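Side-chain contact in relik capsid n-terminal domain (Oryctolagus cuniculus, PDB 2XGU), which probably assembles into the capsid shell of an ancient endogenous lentivirus of the rabbit, as capsid proteins do in other lentiviruses: residues I43-T48 / L123-V128. Residues are numbered along the deposited sequence; the frame is centred on the assembly and turned at random. Where two conformers were deposited one is given.
Sequences ISINFT and LYRTWV
Arg125 of helix 118-134 reaches Ser44 in a type II beta turn, Ser44 to Phe47, that links helices 34-43 and 49-57 in this mainly helical retroviral capsid N-terminal domain; the turn is closed by Phe47 N bonding to Ser44 O at 3.0 Å.

Hydrogen bonding carries the contact. Arg125 NE donates to Ser44 OG at 2.9 Å, but the bond is bent, with an N-H...O angle of 139°, and OG lies 22° out of the guanidinium plane. Ser44 OG also bonds to Phe40 O one turn back in helix 34-43, so the buried hydroxyl ties the end of that helix to the arginine. The guanidinium is held further through its NH2, which bonds to Gly41 O and to Gln136 OE1 of the second subunit. The same arginine therefore links this contact to the second subunit of the two-chain assembly.

Van der Waals packing accompanies the bond. In one of two modelled conformers of Ile45, this side chain runs alongside the arginine, pointing the same way, and its CG1 meets Arg125 NH2 at 3.8 Å. With CG anti to the backbone N (chi1 173°) and the chain extended as far as NE, Arg125 covers the 7.4 Å separation between Arg125 CA and Ser44 CA. Its CD then rests 3.4 Å from Ser44 O.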
loop_
_atom_site.group_PDB
_atom_site.type_symbol
_atom_site.label_atom_id
_atom_site.label_comp_id
_atom_site.label_asym_id
_atom_site.label_seq_id
_atom_site.Cartn_x
_atom_site.Cartn_y
_atom_site.Cartn_z
ATOM N N ILE A 43 14.330 1.996 4.445
ATOM C CA ILE A 43 15.117 1.277 5.448
ATOM C C ILE A 43 14.719 -0.185 5.626
ATOM O O ILE A 43 15.528 -0.998 6.087
ATOM C CB ILE A 43 15.098 1.975 6.840
ATOM C CG1 ILE A 43 13.709 1.919 7.471
ATOM C CG2 ILE A 43 15.625 3.405 6.731
ATOM C CD1 ILE A 43 13.705 2.391 8.918
ATOM N N SER A 44 13.488 -0.531 5.263
ATOM C CA SER A 44 12.952 -1.842 5.641
ATOM C C SER A 44 13.166 -2.918 4.593
ATOM O O SER A 44 12.732 -4.053 4.774
ATOM C CB SER A 44 11.459 -1.727 5.926
ATOM O OG SER A 44 10.752 -1.313 4.749
ATOM N N ILE A 45 13.855 -2.550 3.524
ATOM C CA ILE A 45 14.282 -3.517 2.537
ATOM C C ILE A 45 15.077 -4.615 3.234
ATOM O O ILE A 45 16.008 -4.344 4.001
ATOM C CB ILE A 45 15.104 -2.838 1.424
ATOM C CG1 ILE A 45 14.251 -1.769 0.733
ATOM C CG2 ILE A 45 15.605 -3.866 0.419
ATOM C CD1 ILE A 45 14.985 -1.010 -0.346
ATOM N N ASN A 46 14.655 -5.853 3.001
ATOM C CA ASN A 46 15.327 -7.034 3.538
ATOM C C ASN A 46 15.122 -7.250 5.042
ATOM O O ASN A 46 15.740 -8.131 5.636
ATOM C CB ASN A 46 16.814 -7.020 3.189
ATOM C CG ASN A 46 17.058 -6.899 1.693
ATOM O OD1 ASN A 46 16.262 -7.376 0.883
ATOM N ND2 ASN A 46 18.159 -6.262 1.323
ATOM N N PHE A 47 14.257 -6.455 5.657
ATOM C CA PHE A 47 13.889 -6.696 7.061
ATOM C C PHE A 47 13.092 -7.986 7.189
ATOM O O PHE A 47 12.268 -8.305 6.327
ATOM C CB PHE A 47 13.019 -5.557 7.602
ATOM C CG PHE A 47 13.787 -4.406 8.193
ATOM C CD1 PHE A 47 15.073 -4.105 7.779
ATOM C CD2 PHE A 47 13.197 -3.619 9.179
ATOM C CE1 PHE A 47 15.768 -3.027 8.345
ATOM C CE2 PHE A 47 13.887 -2.554 9.743
ATOM C CZ PHE A 47 15.166 -2.266 9.322
ATOM N N THR A 48 13.273 -8.704 8.295
ATOM C CA THR A 48 12.345 -9.789 8.615
ATOM C C THR A 48 11.091 -9.206 9.278
ATOM O O THR A 48 11.032 -8.018 9.609
ATOM C CB THR A 48 12.968 -10.791 9.601
ATOM O OG1 THR A 48 13.057 -10.178 10.901
ATOM C CG2 THR A 48 14.353 -11.212 9.141
ATOM N N LEU A 123 6.173 -10.079 1.926
ATOM C CA LEU A 123 4.732 -9.840 1.925
ATOM C C LEU A 123 4.311 -8.995 3.129
ATOM O O LEU A 123 3.463 -8.096 3.006
ATOM C CB LEU A 123 3.981 -11.173 1.911
ATOM C CG LEU A 123 2.461 -11.048 1.907
ATOM C CD1 LEU A 123 1.971 -10.312 0.669
ATOM C CD2 LEU A 123 1.806 -12.431 1.999
ATOM N N TYR A 124 4.904 -9.260 4.286
ATOM C CA TYR A 124 4.549 -8.481 5.472
ATOM C C TYR A 124 4.964 -7.017 5.314
ATOM O O TYR A 124 4.216 -6.106 5.694
ATOM C CB TYR A 124 5.183 -9.066 6.738
ATOM C CG TYR A 124 4.770 -8.376 8.024
ATOM C CD1 TYR A 124 3.440 -8.064 8.270
ATOM C CD2 TYR A 124 5.714 -8.047 8.986
ATOM C CE1 TYR A 124 3.043 -7.453 9.447
ATOM C CE2 TYR A 124 5.331 -7.439 10.177
ATOM C CZ TYR A 124 3.998 -7.135 10.395
ATOM O OH TYR A 124 3.600 -6.536 11.573
ATOM N N ARG A 125 6.163 -6.794 4.785
ATOM C CA ARG A 125 6.618 -5.440 4.501
ATOM C C ARG A 125 5.630 -4.735 3.572
ATOM O O ARG A 125 5.296 -3.569 3.794
ATOM C CB ARG A 125 8.023 -5.451 3.899
ATOM C CG ARG A 125 8.501 -4.086 3.412
ATOM C CD ARG A 125 9.921 -4.175 2.854
ATOM N NE ARG A 125 10.341 -2.891 2.292
ATOM C CZ ARG A 125 10.043 -2.478 1.064
ATOM N NH1 ARG A 125 9.344 -3.257 0.242
ATOM N NH2 ARG A 125 10.443 -1.275 0.652
ATOM N N THR A 126 5.162 -5.447 2.549
ATOM C CA THR A 126 4.133 -4.923 1.664
ATOM C C THR A 126 2.861 -4.530 2.416
ATOM O O THR A 126 2.344 -3.431 2.228
ATOM C CB THR A 126 3.825 -5.937 0.551
ATOM O OG1 THR A 126 4.955 -6.008 -0.324
ATOM C CG2 THR A 126 2.585 -5.529 -0.235
ATOM N N TRP A 127 2.369 -5.401 3.298
ATOM C CA TRP A 127 1.191 -5.076 4.109
ATOM C C TRP A 127 1.399 -3.815 4.957
ATOM O O TRP A 127 0.522 -2.952 5.020
ATOM C CB TRP A 127 0.847 -6.233 5.063
ATOM C CG TRP A 127 0.274 -7.452 4.394
ATOM C CD1 TRP A 127 0.019 -7.622 3.072
ATOM C CD2 TRP A 127 -0.105 -8.680 5.038
ATOM N NE1 TRP A 127 -0.507 -8.881 2.842
ATOM C CE2 TRP A 127 -0.583 -9.549 4.035
ATOM C CE3 TRP A 127 -0.080 -9.126 6.361
ATOM C CZ2 TRP A 127 -1.036 -10.835 4.320
ATOM C CZ3 TRP A 127 -0.531 -10.405 6.647
ATOM C CH2 TRP A 127 -1.012 -11.238 5.630
ATOM N N VAL A 128 2.553 -3.711 5.609
ATOM C CA VAL A 128 2.819 -2.572 6.485
ATOM C C VAL A 128 2.905 -1.271 5.683
ATOM O O VAL A 128 2.320 -0.251 6.061
ATOM C CB VAL A 128 4.106 -2.810 7.304
ATOM C CG1 VAL A 128 4.454 -1.589 8.144
ATOM C CG2 VAL A 128 3.924 -4.021 8.210
#